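Local coordinates for HD domain-containing protein (Aquifex aeolicus, PDB 2HEK), which binds zinc in an HD-type metal site and GDP at two sites, and may act as a dGTPase, at residues L150-T155 with E193-V198; P8-V13 with V58-E63; V112-E117 with R133-T138. All blocks are in the same frame, centred on the assembly; numbering follows the deposited sequence.

Interaction 1: residues L150-T155 with E193-V198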
loop_
_atom_site.group_PDB
_atom_site.type_symbol
_atom_site.label_atom_id
_atom_site.label_comp_id
_atom_site.label_asym_id
_atom_site.label_seq_id
_atom_site.Cartn_x
_atom_site.Cartn_y
_atom_site.Cartn_z
ATOM N N LEU A 150 -16.022 -14.844 25.134
ATOM C CA LEU A 150 -14.588 -14.887 24.946
ATOM C C LEU A 150 -14.258 -15.784 23.784
ATOM O O LEU A 150 -13.384 -15.446 22.978
ATOM C CB LEU A 150 -13.849 -15.340 26.244
ATOM C CG LEU A 150 -13.952 -14.393 27.455
ATOM C CD1 LEU A 150 -13.094 -14.893 28.621
ATOM C CD2 LEU A 150 -13.502 -12.969 27.058
ATOM N N SER A 151 -14.974 -16.911 23.680
ATOM C CA SER A 151 -14.751 -17.854 22.597
ATOM C C SER A 151 -15.109 -17.243 21.232
ATOM O O SER A 151 -14.406 -17.492 20.245
ATOM C CB SER A 151 -15.566 -19.115 22.816
ATOM O OG SER A 151 -15.158 -20.087 21.886
ATOM N N GLU A 152 -16.175 -16.431 21.195
ATOM C CA GLU A 152 -16.597 -15.691 19.979
ATOM C C GLU A 152 -15.494 -14.747 19.485
ATOM O O GLU A 152 -15.325 -14.563 18.273
ATOM C CB GLU A 152 -17.849 -14.848 20.247
ATOM C CG GLU A 152 -19.136 -15.636 20.241
ATOM C CD GLU A 152 -20.399 -14.789 20.514
ATOM O OE1 GLU A 152 -20.341 -13.545 20.687
ATOM O OE2 GLU A 152 -21.476 -15.412 20.590
ATOM N N ILE A 153 -14.763 -14.150 20.426
ATOM C CA ILE A 153 -13.688 -13.228 20.073
ATOM C C ILE A 153 -12.629 -13.922 19.195
ATOM O O ILE A 153 -12.087 -13.314 18.277
ATOM C CB ILE A 153 -13.078 -12.546 21.319
ATOM C CG1 ILE A 153 -14.105 -11.574 21.939
ATOM C CG2 ILE A 153 -11.698 -11.851 20.980
ATOM C CD1 ILE A 153 -13.655 -10.932 23.284
ATOM N N ILE A 154 -12.389 -15.195 19.451
ATOM C CA ILE A 154 -11.407 -15.974 18.712
ATOM C C ILE A 154 -11.971 -16.754 17.522
ATOM O O ILE A 154 -11.384 -16.695 16.432
ATOM C CB ILE A 154 -10.637 -16.950 19.618
ATOM C CG1 ILE A 154 -9.850 -16.189 20.686
ATOM C CG2 ILE A 154 -9.625 -17.802 18.776
ATOM C CD1 ILE A 154 -9.512 -17.141 21.832
ATOM N N THR A 155 -13.114 -17.437 17.710
ATOM C CA THR A 155 -13.580 -18.481 16.792
ATOM C C THR A 155 -14.847 -18.061 16.035
ATOM O O THR A 155 -15.336 -18.809 15.177
ATOM C CB THR A 155 -13.905 -19.808 17.561
ATOM O OG1 THR A 155 -14.933 -19.534 18.510
ATOM C CG2 THR A 155 -12.643 -20.364 18.354
ATOM N N GLU A 193 -25.968 -7.896 24.583
ATOM C CA GLU A 193 -26.648 -9.125 25.005
ATOM C C GLU A 193 -25.635 -10.269 25.013
ATOM O O GLU A 193 -25.914 -11.377 24.549
ATOM C CB GLU A 193 -27.806 -9.461 24.054
ATOM C CG GLU A 193 -29.098 -8.645 24.230
ATOM C CD GLU A 193 -30.117 -8.948 23.126
ATOM O OE1 GLU A 193 -30.030 -10.058 22.520
ATOM O OE2 GLU A 193 -30.992 -8.084 22.854
ATOM N N ASN A 194 -24.442 -9.974 25.507
ATOM C CA ASN A 194 -23.355 -10.946 25.562
ATOM C C ASN A 194 -22.889 -11.567 24.219
ATOM O O ASN A 194 -22.274 -12.638 24.202
ATOM C CB ASN A 194 -23.702 -12.043 26.573
ATOM C CG ASN A 194 -22.487 -12.612 27.229
ATOM O OD1 ASN A 194 -22.149 -13.773 27.004
ATOM N ND2 ASN A 194 -21.790 -11.791 28.020
ATOM N N LYS A 195 -23.179 -10.899 23.104
ATOM C CA LYS A 195 -22.652 -11.326 21.801
ATOM C C LYS A 195 -21.693 -10.267 21.279
ATOM O O LYS A 195 -21.836 -9.078 21.616
ATOM C CB LYS A 195 -23.768 -11.500 20.771
ATOM C CG LYS A 195 -24.804 -12.558 21.077
ATOM C CD LYS A 195 -26.007 -12.384 20.148
ATOM C CE LYS A 195 -27.338 -12.651 20.873
ATOM N NZ LYS A 195 -27.487 -14.073 21.335
ATOM N N VAL A 196 -20.727 -10.691 20.456
ATOM C CA VAL A 196 -19.939 -9.757 19.639
ATOM C C VAL A 196 -20.799 -9.388 18.434
ATOM O O VAL A 196 -21.220 -10.254 17.668
ATOM C CB VAL A 196 -18.585 -10.374 19.164
ATOM C CG1 VAL A 196 -17.795 -9.357 18.274
ATOM C CG2 VAL A 196 -17.725 -10.794 20.361
ATOM N N VAL A 197 -21.106 -8.109 18.284
ATOM C CA VAL A 197 -21.971 -7.667 17.173
ATOM C C VAL A 197 -21.261 -6.538 16.427
ATOM O O VAL A 197 -20.254 -6.048 16.916
ATOM C CB VAL A 197 -23.388 -7.170 17.691
ATOM C CG1 VAL A 197 -24.091 -8.266 18.490
ATOM C CG2 VAL A 197 -23.267 -5.929 18.545
ATOM N N VAL A 198 -21.803 -6.084 15.292
ATOM C CA VAL A 198 -21.206 -4.950 14.584
ATOM C C VAL A 198 -22.127 -3.732 14.729
ATOM O O VAL A 198 -23.313 -3.843 14.481
ATOM C CB VAL A 198 -21.012 -5.255 13.059
ATOM C CG1 VAL A 198 -20.221 -4.120 12.334
ATOM C CG2 VAL A 198 -20.306 -6.608 12.855
#
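A side-chain-to-backbone hydrogen bond, backed by a small apolar touch, joins Glu-152 near the end of helix 145-155 to Val-196 on strand 195-199, at the surface of the chain. The bond runs from Val-196 N to Glu-152 OE1, 2.9 Å long with an N-H...O angle of 167°, and the donor meets the oxygen nearly along its C-O axis. A chi1 of -79° sets CG of Glu-152 beside the backbone N, and the extended chain beyond it carries the carboxylate out to the strand. Glu-152 OE1 also lies 3.4 Å from Lys-195 CA and 3.8 Å from Val-196 CG2, fitting closely against the start of the strand. The charged ends of Glu-152 and Lys-195 do not meet: OE2 and NZ are 6.2 Å apart, so any attraction between them acts only at a distance.

The helix lies in the sequence range of the HD family and the strand in that of the HD-associated region, within a mixed sheet between strands 189-192 and 326-329. The contact joins the helical part carrying the zinc ligands to that sheet. The axes of helix 150-155 and strand 195-198 come within 8.1 Å at 50°. Val-196 points toward the helix and Val-197 away from it. Val-196 CG2 reaches Ile-153 CG1 at 4.0 Å, the two side chains crossing at about a right angle. Beyond the two segments, Val-196 also packs on Leu-149, Leu-69 and Phe-158, and Ile-153 on Ile-65 of helix 51-69.

Interaction 2: residues P8-V13 with V58-E63; sequences PLYGFV and VYHITE
His-60 CD2 sits over one face of the Tyr-10 ring, displaced toward its rim and 3.4 Å from Tyr-10 CG. The Tyr-10 and His-60 ring centroids are 4.5 Å apart with planes at 39°. Leu-9 CB covers the opposite face of the phenol over its centre. Farther out, Ile-61 crosses Tyr-10 at about a right angle, its CG1 3.3 Å from Tyr-10 OH and its CD1 3.7 Å from Tyr-10 CE2. Both Val-13 methyls, CG1 and CG2, lie 3.8 Å from His-60 CB.

His-60 CG stands anti to the backbone N (chi1 173°), out from helix 51-69 on the side of the hairpin of strands 2-7 and 11-16. There Tyr-10 and Gly-11 face Asp-7 in a classic beta bulge, and strand 11-13 and helix 58-63 run at 90°. Helix 51-69 also carries the zinc ligand His-54, its side chain about 7 Å from that of Tyr-10. Tyr-10 OH is hydrogen-bonded to Asp-164. An alanine in place of Tyr-10 would probably open a gap beside His-60 and Ile-61 and leave Asp-164 without its phenol partner. No hydrogen bond joins the two segments; their mutual hold is van der Waals and aromatic contact, with polar anchoring from Asp-164 of helix 160-173.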
loop_
_atom_site.group_PDB
_atom_site.type_symbol
_atom_site.label_atom_id
_atom_site.label_comp_id
_atom_site.label_asym_id
_atom_site.label_seq_id
_atom_site.Cartn_x
_atom_site.Cartn_y
_atom_site.Cartn_z
ATOM N N PRO A 8 5.102 -8.585 9.009
ATOM C CA PRO A 8 4.775 -7.678 7.886
ATOM C C PRO A 8 3.284 -7.338 7.809
ATOM O O PRO A 8 2.927 -6.330 7.186
ATOM C CB PRO A 8 5.195 -8.483 6.645
ATOM C CG PRO A 8 5.211 -9.932 7.100
ATOM C CD PRO A 8 5.673 -9.862 8.537
ATOM N N LEU A 9 2.409 -8.124 8.468
ATOM C CA LEU A 9 0.994 -7.777 8.472
ATOM C C LEU A 9 0.706 -6.597 9.404
ATOM O O LEU A 9 -0.219 -5.842 9.167
ATOM C CB LEU A 9 0.123 -8.976 8.893
ATOM C CG LEU A 9 -0.333 -9.889 7.752
ATOM C CD1 LEU A 9 0.842 -10.570 6.985
ATOM C CD2 LEU A 9 -1.226 -10.863 8.414
ATOM N N TYR A 10 1.474 -6.447 10.472
ATOM C CA TYR A 10 1.063 -5.533 11.558
ATOM C C TYR A 10 2.135 -4.545 11.931
ATOM O O TYR A 10 1.879 -3.653 12.718
ATOM C CB TYR A 10 0.714 -6.348 12.828
ATOM C CG TYR A 10 -0.390 -7.338 12.554
ATOM C CD1 TYR A 10 -0.185 -8.705 12.764
ATOM C CD2 TYR A 10 -1.624 -6.915 12.030
ATOM C CE1 TYR A 10 -1.189 -9.634 12.483
ATOM C CE2 TYR A 10 -2.635 -7.852 11.733
ATOM C CZ TYR A 10 -2.411 -9.184 11.986
ATOM O OH TYR A 10 -3.386 -10.098 11.722
ATOM N N GLY A 11 3.339 -4.718 11.398
ATOM C CA GLY A 11 4.500 -3.932 11.851
ATOM C C GLY A 11 5.255 -4.742 12.903
ATOM O O GLY A 11 6.225 -5.450 12.593
ATOM N N PHE A 12 4.816 -4.656 14.145
ATOM C CA PHE A 12 5.419 -5.472 15.241
ATOM C C PHE A 12 4.313 -6.084 16.069
ATOM O O PHE A 12 3.257 -5.479 16.202
ATOM C CB PHE A 12 6.314 -4.603 16.127
ATOM C CG PHE A 12 7.591 -4.202 15.457
ATOM C CD1 PHE A 12 8.735 -5.010 15.566
ATOM C CD2 PHE A 12 7.653 -3.052 14.676
ATOM C CE1 PHE A 12 9.918 -4.651 14.937
ATOM C CE2 PHE A 12 8.845 -2.697 14.026
ATOM C CZ PHE A 12 9.966 -3.501 14.159
ATOM N N VAL A 13 4.528 -7.297 16.569
ATOM C CA VAL A 13 3.643 -7.881 17.582
ATOM C C VAL A 13 4.367 -7.883 18.946
ATOM O O VAL A 13 5.453 -8.435 19.077
ATOM C CB VAL A 13 3.208 -9.299 17.172
ATOM C CG1 VAL A 13 2.425 -10.012 18.320
ATOM C CG2 VAL A 13 2.380 -9.211 15.837
ATOM N N VAL A 58 -2.759 -14.113 15.658
ATOM C CA VAL A 58 -4.038 -14.294 16.413
ATOM C C VAL A 58 -3.976 -13.636 17.815
ATOM O O VAL A 58 -4.889 -12.895 18.230
ATOM C CB VAL A 58 -4.435 -15.774 16.505
ATOM C CG1 VAL A 58 -5.734 -15.926 17.329
ATOM C CG2 VAL A 58 -4.657 -16.366 15.102
ATOM N N TYR A 59 -2.881 -13.893 18.532
ATOM C CA TYR A 59 -2.610 -13.218 19.802
ATOM C C TYR A 59 -2.726 -11.685 19.636
ATOM O O TYR A 59 -3.376 -11.036 20.423
ATOM C CB TYR A 59 -1.227 -13.595 20.293
ATOM C CG TYR A 59 -0.692 -12.836 21.493
ATOM C CD1 TYR A 59 -0.031 -11.596 21.347
ATOM C CD2 TYR A 59 -0.793 -13.392 22.784
ATOM C CE1 TYR A 59 0.480 -10.894 22.495
ATOM C CE2 TYR A 59 -0.277 -12.724 23.912
ATOM C CZ TYR A 59 0.359 -11.485 23.764
ATOM O OH TYR A 59 0.844 -10.850 24.899
ATOM N N HIS A 60 -2.097 -11.117 18.615
ATOM C CA HIS A 60 -2.124 -9.663 18.393
ATOM C C HIS A 60 -3.525 -9.135 18.036
ATOM O O HIS A 60 -3.992 -8.104 18.585
ATOM C CB HIS A 60 -1.131 -9.342 17.255
ATOM C CG HIS A 60 -1.185 -7.923 16.806
ATOM N ND1 HIS A 60 -0.633 -6.895 17.536
ATOM C CD2 HIS A 60 -1.735 -7.355 15.705
ATOM C CE1 HIS A 60 -0.841 -5.749 16.902
ATOM N NE2 HIS A 60 -1.499 -6.005 15.786
ATOM N N ILE A 61 -4.232 -9.822 17.135
ATOM C CA ILE A 61 -5.602 -9.402 16.806
ATOM C C ILE A 61 -6.567 -9.574 17.997
ATOM O O ILE A 61 -7.427 -8.719 18.230
ATOM C CB ILE A 61 -6.160 -10.129 15.537
ATOM C CG1 ILE A 61 -5.370 -9.665 14.323
ATOM C CG2 ILE A 61 -7.680 -9.790 15.297
ATOM C CD1 ILE A 61 -5.587 -8.163 13.979
ATOM N N THR A 62 -6.397 -10.657 18.764
ATOM C CA THR A 62 -7.188 -10.848 19.982
ATOM C C THR A 62 -6.988 -9.671 20.932
ATOM O O THR A 62 -7.967 -9.174 21.480
ATOM C CB THR A 62 -6.828 -12.167 20.699
ATOM O OG1 THR A 62 -7.037 -13.258 19.778
ATOM C CG2 THR A 62 -7.728 -12.370 21.926
ATOM N N GLU A 63 -5.735 -9.253 21.133
ATOM C CA GLU A 63 -5.411 -8.054 21.950
ATOM C C GLU A 63 -6.201 -6.842 21.498
ATOM O O GLU A 63 -6.850 -6.142 22.317
ATOM C CB GLU A 63 -3.912 -7.741 21.894
ATOM C CG GLU A 63 -3.403 -6.649 22.889
ATOM C CD GLU A 63 -1.884 -6.709 23.004
ATOM O OE1 GLU A 63 -1.196 -6.522 21.966
ATOM O OE2 GLU A 63 -1.367 -6.977 24.127
#

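Interaction 3: residues V112-E117 with R133-T138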
loop_
_atom_site.group_PDB
_atom_site.type_symbol
_atom_site.label_atom_id
_atom_site.label_comp_id
_atom_site.label_asym_id
_atom_site.label_seq_id
_atom_site.Cartn_x
_atom_site.Cartn_y
_atom_site.Cartn_z
ATOM N N VAL A 112 -2.297 -31.347 23.936
ATOM C CA VAL A 112 -0.994 -30.657 23.933
ATOM C C VAL A 112 -0.913 -29.666 25.132
ATOM O O VAL A 112 0.099 -29.567 25.813
ATOM C CB VAL A 112 -0.676 -29.989 22.566
ATOM C CG1 VAL A 112 0.572 -29.128 22.654
ATOM C CG2 VAL A 112 -0.502 -31.045 21.482
ATOM N N ILE A 113 -2.007 -28.947 25.376
ATOM C CA ILE A 113 -2.043 -28.019 26.515
ATOM C C ILE A 113 -1.909 -28.753 27.859
ATOM O O ILE A 113 -1.244 -28.245 28.766
ATOM C CB ILE A 113 -3.337 -27.208 26.497
ATOM C CG1 ILE A 113 -3.325 -26.190 25.351
ATOM C CG2 ILE A 113 -3.548 -26.485 27.822
ATOM C CD1 ILE A 113 -4.699 -25.692 24.959
ATOM N N LYS A 114 -2.532 -29.924 27.987
ATOM C CA LYS A 114 -2.590 -30.617 29.277
ATOM C C LYS A 114 -1.450 -31.599 29.525
ATOM O O LYS A 114 -1.058 -31.803 30.688
ATOM C CB LYS A 114 -3.937 -31.307 29.424
ATOM C CG LYS A 114 -5.066 -30.304 29.735
ATOM C CD LYS A 114 -6.418 -31.008 29.837
ATOM C CE LYS A 114 -7.491 -30.045 30.348
ATOM N NZ LYS A 114 -8.850 -30.707 30.431
ATOM N N GLU A 115 -0.903 -32.176 28.450
ATOM C CA GLU A 115 0.076 -33.265 28.540
ATOM C C GLU A 115 1.537 -32.878 28.241
ATOM O O GLU A 115 2.403 -33.763 28.160
ATOM C CB GLU A 115 -0.353 -34.447 27.647
ATOM C CG GLU A 115 -1.778 -34.998 27.928
ATOM C CD GLU A 115 -2.240 -36.065 26.934
ATOM O OE1 GLU A 115 -1.409 -36.793 26.339
ATOM O OE2 GLU A 115 -3.464 -36.193 26.743
ATOM N N THR A 116 1.827 -31.579 28.079
ATOM C CA THR A 116 3.203 -31.136 27.823
ATOM C C THR A 116 3.576 -30.030 28.803
ATOM O O THR A 116 2.747 -29.645 29.641
ATOM C CB THR A 116 3.355 -30.591 26.368
ATOM O OG1 THR A 116 2.559 -29.411 26.230
ATOM C CG2 THR A 116 2.931 -31.644 25.322
ATOM N N GLU A 117 4.787 -29.473 28.676
ATOM C CA GLU A 117 5.221 -28.325 29.490
ATOM C C GLU A 117 4.271 -27.136 29.425
ATOM O O GLU A 117 4.297 -26.293 30.311
ATOM C CB GLU A 117 6.659 -27.875 29.127
ATOM C CG GLU A 117 6.895 -27.621 27.621
ATOM C CD GLU A 117 8.305 -27.062 27.280
ATOM O OE1 GLU A 117 8.854 -26.253 28.093
ATOM O OE2 GLU A 117 8.858 -27.427 26.199
ATOM N N ARG A 133 -10.983 -23.256 31.488
ATOM C CA ARG A 133 -11.773 -22.261 30.746
ATOM C C ARG A 133 -11.054 -21.835 29.457
ATOM O O ARG A 133 -11.678 -21.764 28.411
ATOM C CB ARG A 133 -12.056 -21.035 31.627
ATOM C CG ARG A 133 -12.974 -21.386 32.813
ATOM C CD ARG A 133 -13.144 -20.236 33.760
ATOM N NE ARG A 133 -13.941 -19.125 33.210
ATOM C CZ ARG A 133 -13.491 -17.894 32.964
ATOM N NH1 ARG A 133 -12.211 -17.586 33.146
ATOM N NH2 ARG A 133 -14.331 -16.964 32.508
ATOM N N LEU A 134 -9.742 -21.578 29.551
ATOM C CA LEU A 134 -8.914 -21.333 28.365
ATOM C C LEU A 134 -9.088 -22.433 27.308
ATOM O O LEU A 134 -9.258 -22.147 26.128
ATOM C CB LEU A 134 -7.436 -21.208 28.756
ATOM C CG LEU A 134 -6.432 -20.885 27.623
ATOM C CD1 LEU A 134 -5.232 -20.235 28.259
ATOM C CD2 LEU A 134 -5.984 -22.131 26.911
ATOM N N VAL A 135 -9.034 -23.686 27.727
ATOM C CA VAL A 135 -9.230 -24.811 26.797
ATOM C C VAL A 135 -10.597 -24.767 26.087
ATOM O O VAL A 135 -10.677 -24.896 24.874
ATOM C CB VAL A 135 -9.034 -26.167 27.499
ATOM C CG1 VAL A 135 -9.545 -27.307 26.594
ATOM C CG2 VAL A 135 -7.561 -26.356 27.859
ATOM N N ARG A 136 -11.668 -24.563 26.839
ATOM C CA ARG A 136 -13.019 -24.466 26.264
ATOM C C ARG A 136 -13.143 -23.294 25.304
ATOM O O ARG A 136 -13.725 -23.424 24.245
ATOM C CB ARG A 136 -14.073 -24.331 27.387
ATOM C CG ARG A 136 -14.335 -25.670 28.089
ATOM C CD ARG A 136 -15.613 -25.682 28.961
ATOM N NE ARG A 136 -15.506 -24.794 30.114
ATOM C CZ ARG A 136 -14.939 -25.162 31.274
ATOM N NH1 ARG A 136 -14.406 -26.363 31.413
ATOM N NH2 ARG A 136 -14.877 -24.328 32.268
ATOM N N ILE A 137 -12.629 -22.147 25.720
ATOM C CA ILE A 137 -12.655 -20.929 24.943
ATOM C C ILE A 137 -11.931 -21.165 23.606
ATOM O O ILE A 137 -12.481 -20.886 22.525
ATOM C CB ILE A 137 -12.045 -19.767 25.750
ATOM C CG1 ILE A 137 -13.025 -19.366 26.859
ATOM C CG2 ILE A 137 -11.684 -18.503 24.833
ATOM C CD1 ILE A 137 -12.394 -18.613 27.967
ATOM N N THR A 138 -10.737 -21.739 23.675
ATOM C CA THR A 138 -9.973 -21.954 22.463
ATOM C C THR A 138 -10.575 -23.017 21.538
ATOM O O THR A 138 -10.382 -22.954 20.326
ATOM C CB THR A 138 -8.462 -22.198 22.717
ATOM O OG1 THR A 138 -7.737 -21.707 21.578
ATOM C CG2 THR A 138 -8.148 -23.688 22.948
#
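Ile-113 holds CG1 anti to the carbonyl carbon (chi1 -71°) and CG2 anti to the backbone N, and chi2 of 160° places CD1; Val-135 holds CG2 anti to its carbonyl carbon. Both isoleucine branches meet that one valine methyl: Val-135 CG2 lies 4.0 Å from Ile-113 CG2 and 4.1 Å from Ile-113 CD1. The CB of each residue points toward the other segment, and the side chains slide past each other in opposite directions. Ile-113 CD1 reaches onward to Leu-134 CD2 at 4.3 Å and to Thr-138 CG2 at 4.5 Å, both at the outer limit of contact.

This is helix-to-helix packing inside the all-helical HD domain: helix 108-115 is set against helix 128-139 through dispersion contacts, with no hydrogen bond between the segments and 161 Å² buried in total. The nearest backbone pair, Ile-113 and Val-135, has CA atoms 7.9 Å apart, a separation bridged by side chains. At the margin Lys-114 stretches out fully, bringing CE within 4.5 Å of Val-135 CG2, while its NZ forms salt bridges with Glu-110 and Glu-132. The second glutamate precedes 133-138 on the same helix, adding an ionic tie between the two helices.

On the metal side, Thr-138 touches His-84 and gives its OG1 to a hydrogen bond with Ala-80 O. Ile-113 in turn packs on Leu-86, close in sequence to the zinc ligand Asp-85.

Helix 145-155 is the common element: interaction 1 touches both of the others, whereas interactions 2 and 3 stay about 7 Å apart at their nearest atoms. Toward interaction 2, Ile-153 CG2 lies 4.1 Å from Thr-62 CG2. Toward interaction 3, Ser-151 OG is 2.9 Å from Ile-137 O, a probable hydrogen bond, and Leu-150 CD1 packs 3.8 Å from Ile-137 CD1. None of the three supplies a zinc ligand, but each comes within about 10 Å of one, side chain to side chain: Thr-138 is about 8 Å from Asp-85 and from Asp-161, and Ile-153 about 9 Å from Asp-161. Phe-12 of interaction 2 also approaches Glu-4, a GDP-binding residue, to about 4 Å.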